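Putative hydrolase (Bacteroides ovatus, PDB 4HBS) is a putative hydrolase of unestablished substrate, built as a five-bladed beta-propeller and probably acting on glycosidic bonds if it follows its beta-fructosidase clan. Local coordinates at residues A[229-234]-A[305-310]. Numbering follows the deposited sequence.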
loop_
_atom_site.group_PDB
_atom_site.type_symbol
_atom_site.label_atom_id
_atom_site.label_comp_id
_atom_site.label_asym_id
_atom_site.label_seq_id
_atom_site.Cartn_x
_atom_site.Cartn_y
_atom_site.Cartn_z
ATOM N N TRP A 229 3.318 2.521 12.180
ATOM C CA TRP A 229 4.701 2.716 12.588
ATOM C C TRP A 229 4.921 2.075 13.967
ATOM O O TRP A 229 4.395 2.574 14.958
ATOM C CB TRP A 229 5.105 4.199 12.599
ATOM C CG TRP A 229 6.438 4.397 13.241
ATOM C CD1 TRP A 229 6.676 4.900 14.485
ATOM C CD2 TRP A 229 7.674 3.816 12.806
ATOM N NE1 TRP A 229 7.999 4.735 14.818
ATOM C CE2 TRP A 229 8.641 4.104 13.789
ATOM C CE3 TRP A 229 8.071 3.121 11.653
ATOM C CZ2 TRP A 229 9.981 3.754 13.641
ATOM C CZ3 TRP A 229 9.402 2.775 11.510
ATOM C CH2 TRP A 229 10.332 3.056 12.514
ATOM N N GLU A 230 5.685 0.974 14.028
ATOM C CA GLU A 230 6.005 0.309 15.290
ATOM C C GLU A 230 7.201 1.062 15.886
ATOM O O GLU A 230 8.303 0.968 15.349
ATOM C CB GLU A 230 6.288 -1.190 15.050
ATOM C CG GLU A 230 6.420 -2.016 16.324
ATOM C CD GLU A 230 6.020 -3.476 16.199
ATOM O OE1 GLU A 230 6.224 -4.061 15.108
ATOM O OE2 GLU A 230 5.489 -4.034 17.187
ATOM N N ASP A 231 6.959 1.877 16.937
ATOM C CA ASP A 231 7.986 2.732 17.556
ATOM C C ASP A 231 8.732 2.052 18.708
ATOM O O ASP A 231 8.209 1.139 19.336
ATOM C CB ASP A 231 7.324 4.018 18.086
ATOM C CG ASP A 231 8.300 5.124 18.431
ATOM O OD1 ASP A 231 8.768 5.801 17.511
ATOM O OD2 ASP A 231 8.661 5.246 19.617
ATOM N N GLU A 232 9.948 2.554 19.009
ATOM C CA GLU A 232 10.790 2.103 20.125
ATOM C C GLU A 232 10.058 2.163 21.476
ATOM O O GLU A 232 10.409 1.399 22.384
ATOM C CB GLU A 232 12.052 2.992 20.260
ATOM C CG GLU A 232 13.115 2.838 19.187
ATOM C CD GLU A 232 14.281 3.794 19.385
ATOM O OE1 GLU A 232 14.877 3.785 20.490
ATOM O OE2 GLU A 232 14.584 4.571 18.449
ATOM N N ASP A 233 9.072 3.098 21.631
ATOM C CA ASP A 233 8.343 3.282 22.897
ATOM C C ASP A 233 7.206 2.242 23.172
ATOM O O ASP A 233 6.384 2.484 24.060
ATOM C CB ASP A 233 7.792 4.726 23.017
ATOM C CG ASP A 233 6.725 5.158 22.029
ATOM O OD1 ASP A 233 6.066 4.273 21.431
ATOM O OD2 ASP A 233 6.562 6.378 21.841
ATOM N N GLY A 234 7.182 1.112 22.451
ATOM C CA GLY A 234 6.204 0.057 22.685
ATOM C C GLY A 234 4.804 0.273 22.152
ATOM O O GLY A 234 3.931 -0.535 22.453
ATOM N N ASP A 305 17.132 10.562 14.917
ATOM C CA ASP A 305 16.247 11.136 15.933
ATOM C C ASP A 305 15.159 11.978 15.249
ATOM O O ASP A 305 14.650 12.925 15.856
ATOM C CB ASP A 305 17.069 11.993 16.918
ATOM C CG ASP A 305 18.159 11.213 17.633
ATOM O OD1 ASP A 305 17.843 10.131 18.203
ATOM O OD2 ASP A 305 19.325 11.681 17.633
ATOM N N THR A 306 14.787 11.626 13.988
ATOM C CA THR A 306 13.777 12.358 13.232
ATOM C C THR A 306 12.750 11.396 12.643
ATOM O O THR A 306 13.110 10.323 12.148
ATOM C CB THR A 306 14.453 13.191 12.121
ATOM O OG1 THR A 306 15.478 14.005 12.704
ATOM C CG2 THR A 306 13.458 14.077 11.354
ATOM N N TYR A 307 11.468 11.798 12.692
ATOM C CA TYR A 307 10.369 11.065 12.094
ATOM C C TYR A 307 10.099 11.704 10.781
ATOM O O TYR A 307 9.967 12.918 10.729
ATOM C CB TYR A 307 9.127 11.099 12.977
ATOM C CG TYR A 307 9.327 10.306 14.238
ATOM C CD1 TYR A 307 9.958 10.866 15.341
ATOM C CD2 TYR A 307 8.999 8.960 14.293
ATOM C CE1 TYR A 307 10.193 10.126 16.496
ATOM C CE2 TYR A 307 9.226 8.208 15.440
ATOM C CZ TYR A 307 9.853 8.787 16.534
ATOM O OH TYR A 307 10.061 8.080 17.698
ATOM N N TYR A 308 10.078 10.917 9.707
ATOM C CA TYR A 308 9.801 11.405 8.363
ATOM C C TYR A 308 8.502 10.822 7.907
ATOM O O TYR A 308 8.247 9.647 8.160
ATOM C CB TYR A 308 10.920 11.011 7.400
ATOM C CG TYR A 308 12.253 11.619 7.762
ATOM C CD1 TYR A 308 12.582 12.915 7.372
ATOM C CD2 TYR A 308 13.192 10.901 8.496
ATOM C CE1 TYR A 308 13.817 13.476 7.698
ATOM C CE2 TYR A 308 14.434 11.446 8.812
ATOM C CZ TYR A 308 14.742 12.737 8.419
ATOM O OH TYR A 308 15.958 13.292 8.750
HETATM N N MSE A 309 7.676 11.627 7.246
HETATM C CA MSE A 309 6.402 11.188 6.689
HETATM C C MSE A 309 6.450 11.365 5.215
HETATM O O MSE A 309 6.906 12.414 4.781
HETATM C CB MSE A 309 5.265 12.015 7.255
HETATM C CG MSE A 309 3.921 11.554 6.784
HETATM SE SE MSE A 309 2.521 12.657 7.539
HETATM C CE MSE A 309 1.917 13.192 5.976
ATOM N N ILE A 310 5.977 10.374 4.429
ATOM C CA ILE A 310 5.947 10.489 2.962
ATOM C C ILE A 310 4.535 10.232 2.515
ATOM O O ILE A 310 3.964 9.206 2.853
ATOM C CB ILE A 310 6.949 9.557 2.238
ATOM C CG1 ILE A 310 8.386 9.830 2.713
ATOM C CG2 ILE A 310 6.852 9.744 0.695
ATOM C CD1 ILE A 310 9.279 8.775 2.409
#
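Tyr-307 OH donates a hydrogen bond to Asp-231 OD1 at 2.6 Å, approaching on the syn lone pair, the side facing the other carboxylate oxygen. The same OD1 takes a second bond on its anti lone pair from Trp-229 NE1, 3.0 Å away and nearly straight at 164°, with the oxygen lying in the indole plane. Those two donors bring their rings together: an edge of Tyr-307 is turned toward the face of Trp-229 in an offset edge-to-face pair, planes at 82°. The closest approach of the two rings, Tyr-307 CE2 to Trp-229 NE1 at 3.7 Å, is at the rim of the phenol, near its plane. Tyr-307 reaches across with CG anti to its carbonyl carbon (chi1 -69°), carrying the phenol to the other segment, whose nearest CA, that of Trp-229, is 10.1 Å from the CA of Tyr-307.

One shell out, Asp-233 N binds Asp-231 OD2 at 3.0 Å, closing an Asx turn inside the type I turn from Asp-231 to Gly-234. Lys-302 NZ also hydrogen-bonds Tyr-307 OH, and Arg-254 grips the Asp-231 carbonyl. Replacing Asp-231 with alanine would probably leave the Trp-229 N-H and the Tyr-307 hydroxyl without their shared acceptor and the turn to its backbone bond alone.

The contact ties the hairpin turn after strand 227-230, on the edge of one propeller blade, to strand 306-312 inside the next. Three donors satisfy the buried carboxylate at both oxygens and fix its rotation, so the blades meet here through a polar, directional link.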